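PDB 4N0P: pilus assembly protein CpaE from Caulobacter crescentus, which takes part in pilus assembly and, as a whole protein, probably binds and hydrolyses ATP, the crystallised piece being its response-regulator receiver-like domain. Local coordinates for residues K102-N110 and V123-L131; D56-D64 and V75-A83. All coordinates share one frame; numbering follows the deposited sequence. Where two conformers were deposited one is given.

Contact 1. Residues K102-N110 and V123-L131; sequences KVVVVGQTN and VSEYLTQPL
With CG anti to the backbone N (chi1 174°), Tyr126 turns its ring to hold Val105 CB and Thr109 O at the edge, in the ring plane; Val105, its CG1 likewise anti (chi1 172°), sets that methyl 3.6 Å from Tyr126 CD1. A tyrosine suits this place because its length carries the hydroxyl alongside Gly107 CA to the loop after strand 102-107, where Tyr126 OH donates to Thr109 O at 2.6 Å, on a lone pair in the carbonyl plane. A beta carbon on Gly107 would collide with that hydroxyl, hence the glycine. The backbones pair as parallel strands: Val105 N donates to Glu125 O and Val105 O accepts from Leu127 N at 2.8 Å, then Gly107 does the same with Leu127 and Gln129. Beta-branched valines favour such extended chain. On the face of Val104 and Leu127, Val104 CG1 meets Leu127 CD1 at 4.2 Å. At the far end Ser124 OG touches Lys102 CB, and one water joins this hydroxyl to Val103 N. With helix 112-120 the strands form a right-handed beta-alpha-beta unit; Leu114, Tyr115 and Leu118 of that helix pack on Tyr126, helix 133-144 covers Val104 and Leu127, and strand 74-77 flanks strand 102-107.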
ATOM      1  N   LYS A 102       0.611   6.680   5.941  1.00 17.79           N
ATOM      2  CA  LYS A 102       0.779   6.798   4.480  1.00 17.85           C
ATOM      3  C   LYS A 102      -0.079   5.738   3.810  1.00 22.47           C
ATOM      4  O   LYS A 102      -0.249   4.645   4.363  1.00 21.13           O
ATOM      5  CB  LYS A 102       2.256   6.612   4.088  1.00 21.36           C
ATOM      6  CG  LYS A 102       3.137   7.750   4.634  1.00 24.01           C
ATOM      7  CD  LYS A 102       4.578   7.592   4.223  1.00 33.20           C
ATOM      8  CE  LYS A 102       5.492   8.539   4.987  1.00 36.11           C
ATOM      9  NZ  LYS A 102       5.244   9.967   4.630  1.00 44.07           N
ATOM     10  N   VAL A 103      -0.599   6.044   2.625  1.00 20.18           N
ATOM     11  CA  VAL A 103      -1.425   5.084   1.896  1.00 19.41           C
ATOM     12  C   VAL A 103      -0.798   4.807   0.532  1.00 22.69           C
ATOM     13  O   VAL A 103      -0.446   5.732  -0.208  1.00 22.84           O
ATOM     14  CB  VAL A 103      -2.913   5.554   1.780  1.00 23.49           C
ATOM     15  CG1 VAL A 103      -3.720   4.643   0.842  1.00 23.20           C
ATOM     16  CG2 VAL A 103      -3.578   5.625   3.166  1.00 23.35           C
ATOM     17  N   VAL A 104      -0.669   3.515   0.200  1.00 19.68           N
ATOM     18  CA  VAL A 104      -0.135   3.089  -1.091  1.00 19.09           C
ATOM     19  C   VAL A 104      -1.233   2.249  -1.747  1.00 22.68           C
ATOM     20  O   VAL A 104      -1.785   1.370  -1.099  1.00 20.34           O
ATOM     21  CB  VAL A 104       1.201   2.306  -0.934  1.00 22.02           C
ATOM     22  CG1 VAL A 104       1.590   1.638  -2.244  1.00 21.73           C
ATOM     23  CG2 VAL A 104       2.323   3.233  -0.462  1.00 22.45           C
ATOM     24  N   VAL A 105      -1.506   2.491  -3.019  1.00 19.45           N
ATOM     25  CA  VAL A 105      -2.520   1.737  -3.746  1.00 18.70           C
ATOM     26  C   VAL A 105      -1.822   0.816  -4.735  1.00 22.63           C
ATOM     27  O   VAL A 105      -0.911   1.242  -5.426  1.00 21.21           O
ATOM     28  CB  VAL A 105      -3.524   2.703  -4.461  1.00 22.15           C
ATOM     29  CG1 VAL A 105      -4.483   1.934  -5.403  1.00 22.01           C
ATOM     30  CG2 VAL A 105      -4.298   3.565  -3.440  1.00 21.84           C
ATOM     31  N   VAL A 106      -2.271  -0.446  -4.809  1.00 19.99           N
ATOM     32  CA  VAL A 106      -1.781  -1.396  -5.801  1.00 19.77           C
ATOM     33  C   VAL A 106      -2.943  -1.610  -6.770  1.00 25.30           C
ATOM     34  O   VAL A 106      -4.035  -1.945  -6.332  1.00 26.19           O
ATOM     35  CB  VAL A 106      -1.285  -2.727  -5.187  1.00 24.42           C
ATOM     36  CG1 VAL A 106      -0.780  -3.657  -6.292  1.00 25.16           C
ATOM     37  CG2 VAL A 106      -0.196  -2.487  -4.140  1.00 24.49           C
ATOM     38  N   GLY A 107      -2.724  -1.374  -8.051  1.00 24.80           N
ATOM     39  CA  GLY A 107      -3.792  -1.538  -9.037  1.00 25.43           C
ATOM     40  C   GLY A 107      -3.342  -2.269 -10.285  1.00 30.33           C
ATOM     41  O   GLY A 107      -2.156  -2.519 -10.447  1.00 28.75           O
ATOM     42  N   GLN A 108      -4.258  -2.607 -11.189  1.00 32.43           N
ATOM     43  CA  GLN A 108      -3.825  -3.286 -12.424  1.00 34.00           C
ATOM     44  C   GLN A 108      -3.942  -2.353 -13.614  1.00 36.64           C
ATOM     45  O   GLN A 108      -3.590  -2.761 -14.724  1.00 37.73           O
ATOM     46  CB  GLN A 108      -4.652  -4.573 -12.719  1.00 36.09           C
ATOM     47  CG  GLN A 108      -4.834  -5.566 -11.569  1.00 58.23           C
ATOM     48  CD  GLN A 108      -3.566  -6.226 -11.073  1.00 84.72           C
ATOM     49  OE1 GLN A 108      -3.148  -6.028  -9.925  1.00 81.48           O
ATOM     50  NE2 GLN A 108      -2.966  -7.082 -11.893  1.00 79.12           N
ATOM     51  N   THR A 109      -4.438  -1.117 -13.399  1.00 30.13           N
ATOM     52  CA  THR A 109      -4.630  -0.205 -14.519  0.50 30.05           C
ATOM     53  C   THR A 109      -3.525   0.828 -14.615  1.00 32.72           C
ATOM     54  O   THR A 109      -3.146   1.502 -13.646  1.00 31.02           O
ATOM     55  CB  THR A 109      -5.997   0.467 -14.492  0.50 38.45           C
ATOM     56  OG1 THR A 109      -6.132   1.195 -13.276  0.50 38.96           O
ATOM     57  CG2 THR A 109      -7.144  -0.534 -14.672  0.50 37.03           C
ATOM     58  N   ASN A 110      -3.015   0.942 -15.840  1.00 27.82           N
ATOM     59  CA  ASN A 110      -1.969   1.881 -16.182  1.00 27.05           C
ATOM     60  C   ASN A 110      -2.677   3.090 -16.781  1.00 30.37           C
ATOM     61  O   ASN A 110      -2.838   3.156 -17.999  1.00 30.30           O
ATOM     62  CB  ASN A 110      -0.989   1.232 -17.152  1.00 28.43           C
ATOM     63  CG  ASN A 110       0.186   2.097 -17.486  1.00 35.20           C
ATOM     64  OD1 ASN A 110       0.526   3.027 -16.740  1.00 30.31           O
ATOM     65  ND2 ASN A 110       0.843   1.794 -18.608  1.00 25.65           N
ATOM     66  N   VAL A 123      -2.483  10.216  -1.807  1.00 26.25           N
ATOM     67  CA  VAL A 123      -1.980   8.836  -1.868  1.00 24.52           C
ATOM     68  C   VAL A 123      -0.467   8.940  -2.126  1.00 27.16           C
ATOM     69  O   VAL A 123      -0.041   9.714  -2.993  1.00 24.83           O
ATOM     70  CB  VAL A 123      -2.733   7.990  -2.933  1.00 26.99           C
ATOM     71  CG1 VAL A 123      -2.012   6.675  -3.221  1.00 26.10           C
ATOM     72  CG2 VAL A 123      -4.194   7.743  -2.515  1.00 26.20           C
ATOM     73  N   SER A 124       0.347   8.201  -1.324  1.00 22.77           N
ATOM     74  CA  SER A 124       1.800   8.287  -1.383  1.00 23.03           C
ATOM     75  C   SER A 124       2.381   7.694  -2.632  1.00 26.93           C
ATOM     76  O   SER A 124       3.314   8.268  -3.191  1.00 24.68           O
ATOM     77  CB  SER A 124       2.437   7.622  -0.169  1.00 27.56           C
ATOM     78  OG  SER A 124       2.179   8.387   0.985  1.00 33.22           O
ATOM     79  N   GLU A 125       1.815   6.568  -3.104  1.00 23.84           N
ATOM     80  CA  GLU A 125       2.328   5.908  -4.291  1.00 22.93           C
ATOM     81  C   GLU A 125       1.233   5.043  -4.886  1.00 24.83           C
ATOM     82  O   GLU A 125       0.338   4.580  -4.176  1.00 21.34           O
ATOM     83  CB  GLU A 125       3.579   5.057  -3.913  1.00 24.94           C
ATOM     84  CG  GLU A 125       4.363   4.433  -5.065  1.00 38.35           C
ATOM     85  CD  GLU A 125       4.826   5.394  -6.144  1.00 61.69           C
ATOM     86  OE1 GLU A 125       3.992   5.818  -6.984  1.00 40.93           O
ATOM     87  OE2 GLU A 125       6.033   5.730  -6.142  1.00 62.47           O
ATOM     88  N   TYR A 126       1.329   4.808  -6.183  1.00 21.82           N
ATOM     89  CA  TYR A 126       0.419   3.914  -6.889  1.00 22.10           C
ATOM     90  C   TYR A 126       1.289   2.908  -7.633  1.00 27.36           C
ATOM     91  O   TYR A 126       2.144   3.323  -8.414  1.00 27.24           O
ATOM     92  CB  TYR A 126      -0.531   4.694  -7.824  1.00 23.44           C
ATOM     93  CG  TYR A 126      -1.390   3.798  -8.694  1.00 24.63           C
ATOM     94  CD1 TYR A 126      -2.417   3.032  -8.144  1.00 27.15           C
ATOM     95  CD2 TYR A 126      -1.141   3.671 -10.057  1.00 26.32           C
ATOM     96  CE1 TYR A 126      -3.203   2.197  -8.943  1.00 28.04           C
ATOM     97  CE2 TYR A 126      -1.916   2.834 -10.862  1.00 27.27           C
ATOM     98  CZ  TYR A 126      -2.944   2.097 -10.301  1.00 31.94           C
ATOM     99  OH  TYR A 126      -3.721   1.290 -11.102  1.00 31.81           O
ATOM    100  N   LEU A 127       1.143   1.605  -7.314  1.00 23.04           N
ATOM    101  CA  LEU A 127       1.958   0.566  -7.933  1.00 24.30           C
ATOM    102  C   LEU A 127       1.136  -0.236  -8.900  1.00 26.90           C
ATOM    103  O   LEU A 127       0.021  -0.632  -8.570  1.00 27.34           O
ATOM    104  CB  LEU A 127       2.559  -0.355  -6.858  1.00 24.71           C
ATOM    105  CG  LEU A 127       3.487   0.294  -5.836  1.00 30.05           C
ATOM    106  CD1 LEU A 127       3.893  -0.726  -4.788  1.00 31.66           C
ATOM    107  CD2 LEU A 127       4.737   0.881  -6.500  1.00 34.05           C
ATOM    108  N   THR A 128       1.666  -0.421 -10.129  1.00 25.85           N
ATOM    109  CA  THR A 128       0.921  -1.131 -11.160  1.00 26.11           C
ATOM    110  C   THR A 128       1.524  -2.487 -11.368  1.00 32.37           C
ATOM    111  O   THR A 128       2.704  -2.613 -11.714  1.00 30.57           O
ATOM    112  CB  THR A 128       0.879  -0.349 -12.506  1.00 39.02           C
ATOM    113  OG1 THR A 128       0.653   1.039 -12.268  1.00 46.43           O
ATOM    114  CG2 THR A 128      -0.185  -0.891 -13.461  1.00 39.59           C
ATOM    115  N   GLN A 129       0.711  -3.495 -11.142  1.00 33.44           N
ATOM    116  CA  GLN A 129       1.090  -4.869 -11.357  1.00 36.08           C
ATOM    117  C   GLN A 129       1.226  -5.102 -12.871  1.00 44.47           C
ATOM    118  O   GLN A 129       0.527  -4.432 -13.641  1.00 44.81           O
ATOM    119  CB  GLN A 129       0.049  -5.798 -10.723  1.00 38.36           C
ATOM    120  CG  GLN A 129       0.208  -5.968  -9.220  1.00 55.03           C
ATOM    121  CD  GLN A 129       0.723  -7.351  -8.911  1.00 78.51           C
ATOM    122  OE1 GLN A 129       1.847  -7.730  -9.282  1.00 70.83           O
ATOM    123  NE2 GLN A 129      -0.119  -8.155  -8.277  1.00 71.96           N
ATOM    124  N   PRO A 130       2.149  -5.963 -13.338  1.00 43.31           N
ATOM    125  CA  PRO A 130       3.073  -6.813 -12.566  1.00 43.30           C
ATOM    126  C   PRO A 130       4.288  -6.042 -12.042  1.00 45.49           C
ATOM    127  O   PRO A 130       4.920  -5.255 -12.746  1.00 45.22           O
ATOM    128  CB  PRO A 130       3.464  -7.900 -13.570  1.00 45.65           C
ATOM    129  CG  PRO A 130       3.377  -7.235 -14.905  1.00 50.54           C
ATOM    130  CD  PRO A 130       2.274  -6.204 -14.792  1.00 46.23           C
ATOM    131  N   LEU A 131       4.590  -6.297 -10.776  1.00 40.91           N
ATOM    132  CA  LEU A 131       5.694  -5.746  -9.994  1.00 39.86           C
ATOM    133  C   LEU A 131       6.587  -6.847  -9.500  1.00 36.19           C
ATOM    134  O   LEU A 131       6.114  -7.965  -9.318  1.00 33.18           O
ATOM    135  CB  LEU A 131       5.109  -5.077  -8.732  1.00 41.08           C
ATOM    136  CG  LEU A 131       4.369  -3.794  -8.842  1.00 47.11           C
ATOM    137  CD1 LEU A 131       3.086  -3.875  -8.040  1.00 47.29           C
ATOM    138  CD2 LEU A 131       5.226  -2.656  -8.338  1.00 49.98           C
TER
HETATM  139  O   HOH W   1       4.116  10.080   1.376  1.00 35.70           O
HETATM  140  O   HOH W   2      -0.304   8.894   1.843  1.00 25.19           O

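Contact 2. Residues D56-D64 and V75-A83; sequences DGGLEAAVD and VMVETLDGA
Glu60 reaches from helix 58-65 to the loop after strand 74-77, meeting Thr79 and Asp81. From CB its chain leaves with CG beside the backbone N (chi1 -61°) and bends at chi2, 85°, which carries CD to 3.8 Å from Thr79 OG1. OE1 takes a hydrogen from a water that accepts from Leu80 N, and OE2 receives a weak bond from Thr79 OG1 at 3.3 Å. Threonine suits because its one hydroxyl can give that bond while accepting from Asp81 N, closing an ST turn. Glu60 OE2 and Asp81 OD2 lie only 2.8 Å apart, their carboxylate planes 86° to each other; two like charges this close would be expected to raise the proton affinity of one acid. The setting is the three-layer alpha/beta/alpha sandwich of receiver domains, parallel strands in the order 2-1-3-4-5 with loops gathered at their carboxyl ends. Leu59 N donates to Glu78 O at 2.9 Å, joining the N-terminal part of the helix to one such loop. Gly58 has positive phi and no room for a beta carbon beside Glu78 O. Val77 CG1 touches both Leu59 CD1 and Ala62 CB, each at 3.9 Å; the small alanine lets the helix sit close to the strand.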
ATOM      1  N   ASP A  56      -6.897 -10.062   3.849  1.00 33.54           N
ATOM      2  CA  ASP A  56      -7.740 -10.244   2.668  0.50 33.67           C
ATOM      3  C   ASP A  56      -8.900  -9.266   2.706  1.00 34.17           C
ATOM      4  O   ASP A  56      -9.121  -8.605   3.725  1.00 33.18           O
ATOM      5  CB  ASP A  56      -8.259 -11.704   2.593  0.50 36.58           C
ATOM      6  CG  ASP A  56      -9.110 -12.155   3.773  0.50 50.70           C
ATOM      7  OD1 ASP A  56      -8.911 -11.624   4.891  0.50 49.72           O
ATOM      8  OD2 ASP A  56      -9.944 -13.077   3.587  0.50 61.44           O
ATOM      9  N   GLY A  57      -9.646  -9.210   1.615  1.00 28.40           N
ATOM     10  CA  GLY A  57     -10.829  -8.369   1.529  1.00 26.84           C
ATOM     11  C   GLY A  57     -10.612  -6.999   0.946  1.00 27.92           C
ATOM     12  O   GLY A  57     -11.556  -6.202   0.927  1.00 25.87           O
ATOM     13  N   GLY A  58      -9.371  -6.718   0.528  1.00 25.20           N
ATOM     14  CA  GLY A  58      -8.979  -5.465  -0.114  1.00 25.23           C
ATOM     15  C   GLY A  58      -9.340  -4.182   0.603  1.00 24.79           C
ATOM     16  O   GLY A  58      -9.532  -4.174   1.821  1.00 22.78           O
ATOM     17  N   LEU A  59      -9.446  -3.082  -0.162  1.00 22.63           N
ATOM     18  CA  LEU A  59      -9.751  -1.759   0.381  1.00 21.30           C
ATOM     19  C   LEU A  59     -11.077  -1.753   1.175  1.00 25.58           C
ATOM     20  O   LEU A  59     -11.177  -1.087   2.210  1.00 25.25           O
ATOM     21  CB  LEU A  59      -9.790  -0.750  -0.770  1.00 22.00           C
ATOM     22  CG  LEU A  59     -10.162   0.689  -0.448  1.00 26.03           C
ATOM     23  CD1 LEU A  59      -9.342   1.266   0.698  1.00 25.28           C
ATOM     24  CD2 LEU A  59      -9.983   1.541  -1.667  1.00 29.49           C
ATOM     25  N   GLU A  60     -12.083  -2.528   0.721  1.00 25.23           N
ATOM     26  CA  GLU A  60     -13.373  -2.611   1.430  1.00 26.38           C
ATOM     27  C   GLU A  60     -13.172  -3.109   2.869  1.00 27.97           C
ATOM     28  O   GLU A  60     -13.694  -2.505   3.800  1.00 27.15           O
ATOM     29  CB  GLU A  60     -14.333  -3.546   0.663  1.00 28.47           C
ATOM     30  CG  GLU A  60     -14.657  -3.071  -0.753  1.00 45.47           C
ATOM     31  CD  GLU A  60     -13.754  -3.404  -1.942  1.00 72.67           C
ATOM     32  OE1 GLU A  60     -12.535  -3.667  -1.781  1.00 37.97           O
ATOM     33  OE2 GLU A  60     -14.278  -3.313  -3.074  1.00 75.02           O
ATOM     34  N   ALA A  61     -12.332  -4.159   3.052  1.00 24.03           N
ATOM     35  CA  ALA A  61     -12.047  -4.683   4.392  1.00 23.86           C
ATOM     36  C   ALA A  61     -11.207  -3.696   5.185  1.00 26.51           C
ATOM     37  O   ALA A  61     -11.341  -3.626   6.402  1.00 26.32           O
ATOM     38  CB  ALA A  61     -11.306  -5.999   4.297  1.00 25.11           C
ATOM     39  N   ALA A  62     -10.348  -2.927   4.491  1.00 22.27           N
ATOM     40  CA  ALA A  62      -9.512  -1.919   5.166  1.00 21.22           C
ATOM     41  C   ALA A  62     -10.395  -0.854   5.811  1.00 23.34           C
ATOM     42  O   ALA A  62     -10.215  -0.540   6.983  1.00 23.06           O
ATOM     43  CB  ALA A  62      -8.539  -1.274   4.172  1.00 22.22           C
ATOM     44  N   VAL A  63     -11.379  -0.323   5.061  1.00 21.52           N
ATOM     45  CA  VAL A  63     -12.301   0.702   5.564  1.00 23.15           C
ATOM     46  C   VAL A  63     -13.034   0.164   6.815  1.00 29.47           C
ATOM     47  O   VAL A  63     -13.150   0.880   7.818  1.00 30.00           O
ATOM     48  CB  VAL A  63     -13.263   1.166   4.456  1.00 27.83           C
ATOM     49  CG1 VAL A  63     -14.377   2.070   5.017  1.00 28.18           C
ATOM     50  CG2 VAL A  63     -12.480   1.883   3.355  1.00 27.19           C
ATOM     51  N   ASP A  64     -13.491  -1.097   6.762  1.00 27.19           N
ATOM     52  CA  ASP A  64     -14.184  -1.716   7.888  0.50 26.78           C
ATOM     53  C   ASP A  64     -13.249  -1.887   9.095  1.00 30.43           C
ATOM     54  O   ASP A  64     -13.645  -1.554  10.216  1.00 31.32           O
ATOM     55  CB  ASP A  64     -14.788  -3.073   7.475  0.50 28.04           C
ATOM     56  CG  ASP A  64     -15.835  -2.989   6.379  0.50 40.65           C
ATOM     57  OD1 ASP A  64     -16.558  -1.968   6.320  0.50 42.07           O
ATOM     58  OD2 ASP A  64     -15.938  -3.948   5.586  0.50 47.25           O
ATOM     59  N   VAL A  75      -0.442   1.814   5.061  1.00 17.00           N
ATOM     60  CA  VAL A  75      -1.598   1.003   4.655  1.00 17.94           C
ATOM     61  C   VAL A  75      -1.474   0.773   3.151  1.00 22.77           C
ATOM     62  O   VAL A  75      -1.426   1.739   2.380  1.00 21.04           O
ATOM     63  CB  VAL A  75      -2.953   1.659   5.028  1.00 22.59           C
ATOM     64  CG1 VAL A  75      -4.120   0.832   4.471  1.00 23.89           C
ATOM     65  CG2 VAL A  75      -3.094   1.806   6.545  1.00 22.07           C
ATOM     66  N   MET A  76      -1.403  -0.488   2.728  1.00 19.05           N
ATOM     67  CA  MET A  76      -1.350  -0.825   1.300  1.00 18.49           C
ATOM     68  C   MET A  76      -2.692  -1.427   0.926  1.00 21.94           C
ATOM     69  O   MET A  76      -3.195  -2.293   1.652  1.00 21.26           O
ATOM     70  CB  MET A  76      -0.207  -1.817   1.002  1.00 21.58           C
ATOM     71  CG  MET A  76       1.160  -1.264   1.299  1.00 26.15           C
ATOM     72  SD  MET A  76       2.479  -2.436   0.824  1.00 30.87           S
ATOM     73  CE  MET A  76       2.392  -2.361  -0.900  1.00 27.86           C
ATOM     74  N   VAL A  77      -3.341  -0.905  -0.123  1.00 19.20           N
ATOM     75  CA  VAL A  77      -4.689  -1.375  -0.457  1.00 19.35           C
ATOM     76  C   VAL A  77      -4.823  -1.708  -1.939  1.00 23.89           C
ATOM     77  O   VAL A  77      -4.135  -1.156  -2.795  1.00 23.27           O
ATOM     78  CB  VAL A  77      -5.792  -0.377  -0.030  1.00 21.92           C
ATOM     79  CG1 VAL A  77      -5.890  -0.265   1.494  1.00 21.50           C
ATOM     80  CG2 VAL A  77      -5.581   0.995  -0.683  1.00 21.44           C
ATOM     81  N   GLU A  78      -5.816  -2.553  -2.239  1.00 21.79           N
ATOM     82  CA  GLU A  78      -6.104  -2.965  -3.600  1.00 21.17           C
ATOM     83  C   GLU A  78      -7.602  -3.241  -3.693  1.00 26.29           C
ATOM     84  O   GLU A  78      -8.219  -3.614  -2.694  1.00 26.04           O
ATOM     85  CB  GLU A  78      -5.281  -4.230  -3.879  1.00 21.94           C
ATOM     86  CG  GLU A  78      -5.335  -4.803  -5.265  1.00 24.67           C
ATOM     87  CD  GLU A  78      -4.584  -6.109  -5.421  1.00 42.12           C
ATOM     88  OE1 GLU A  78      -4.655  -6.959  -4.500  1.00 32.46           O
ATOM     89  OE2 GLU A  78      -3.938  -6.289  -6.479  1.00 32.34           O
ATOM     90  N   THR A  79      -8.189  -3.058  -4.869  1.00 26.55           N
ATOM     91  CA  THR A  79      -9.613  -3.389  -5.062  1.00 28.18           C
ATOM     92  C   THR A  79      -9.788  -4.116  -6.401  1.00 33.96           C
ATOM     93  O   THR A  79      -9.007  -3.878  -7.317  1.00 32.94           O
ATOM     94  CB  THR A  79     -10.507  -2.134  -4.966  1.00 37.43           C
ATOM     95  OG1 THR A  79     -11.876  -2.540  -5.128  1.00 43.51           O
ATOM     96  CG2 THR A  79     -10.164  -1.076  -6.014  1.00 35.35           C
ATOM     97  N   LEU A  80     -10.819  -4.962  -6.525  1.00 34.65           N
ATOM     98  CA  LEU A  80     -11.149  -5.605  -7.807  1.00 36.28           C
ATOM     99  C   LEU A  80     -12.243  -4.828  -8.570  1.00 43.03           C
ATOM    100  O   LEU A  80     -12.605  -5.215  -9.681  1.00 43.34           O
ATOM    101  CB  LEU A  80     -11.686  -7.030  -7.544  1.00 36.88           C
ATOM    102  CG  LEU A  80     -10.782  -8.048  -6.866  1.00 41.61           C
ATOM    103  CD1 LEU A  80     -11.619  -9.129  -6.193  1.00 43.14           C
ATOM    104  CD2 LEU A  80      -9.863  -8.683  -7.862  1.00 41.23           C
ATOM    105  N   ASP A  81     -12.794  -3.763  -7.959  1.00 41.43           N
ATOM    106  CA  ASP A  81     -13.991  -3.107  -8.477  1.00 43.05           C
ATOM    107  C   ASP A  81     -13.859  -1.865  -9.414  1.00 49.00           C
ATOM    108  O   ASP A  81     -14.896  -1.360  -9.855  1.00 50.15           O
ATOM    109  CB  ASP A  81     -14.919  -2.766  -7.305  1.00 45.68           C
ATOM    110  CG  ASP A  81     -15.470  -3.987  -6.590  1.00 60.42           C
ATOM    111  OD1 ASP A  81     -15.646  -5.040  -7.250  1.00 60.65           O
ATOM    112  OD2 ASP A  81     -15.764  -3.883  -5.381  1.00 70.63           O
ATOM    113  N   GLY A  82     -12.656  -1.434  -9.779  1.00 44.75           N
ATOM    114  CA  GLY A  82     -12.518  -0.328 -10.723  1.00 44.24           C
ATOM    115  C   GLY A  82     -12.261   1.024 -10.101  1.00 48.08           C
ATOM    116  O   GLY A  82     -12.452   1.209  -8.897  1.00 46.57           O
ATOM    117  N   ALA A  83     -11.873   1.988 -10.947  1.00 44.81           N
ATOM    118  CA  ALA A  83     -11.496   3.337 -10.561  1.00 44.05           C
ATOM    119  C   ALA A  83     -12.548   4.102  -9.746  1.00 46.00           C
ATOM    120  O   ALA A  83     -12.182   4.675  -8.714  1.00 44.59           O
ATOM    121  CB  ALA A  83     -11.111   4.146 -11.785  1.00 44.89           C
TER
HETATM  122  O   HOH W   3     -12.145  -5.850  -3.904  1.00 44.32           O

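Overall arrangement
From the N terminus the chain passes through strand 24-28, helix 32-42 and strand 51-55 before reaching helix 58-65. Contact 2 closes the first loop, bringing the N-terminal part of that helix against the end of strand 74-77. Helix 83-94 then leads to strand 102-107, and contact 1 closes the second loop around helix 112-120. The two follow in series, neither nested nor crossed. They meet inside the sheet, where strand 74-77 lies next to strand 102-107: Val106 N probably bonds to Val77 O and Val104 N to Val75 O. Contact 1 thus fixes an outer strand of the sheet, whereas contact 2 seats a helix against its central strand.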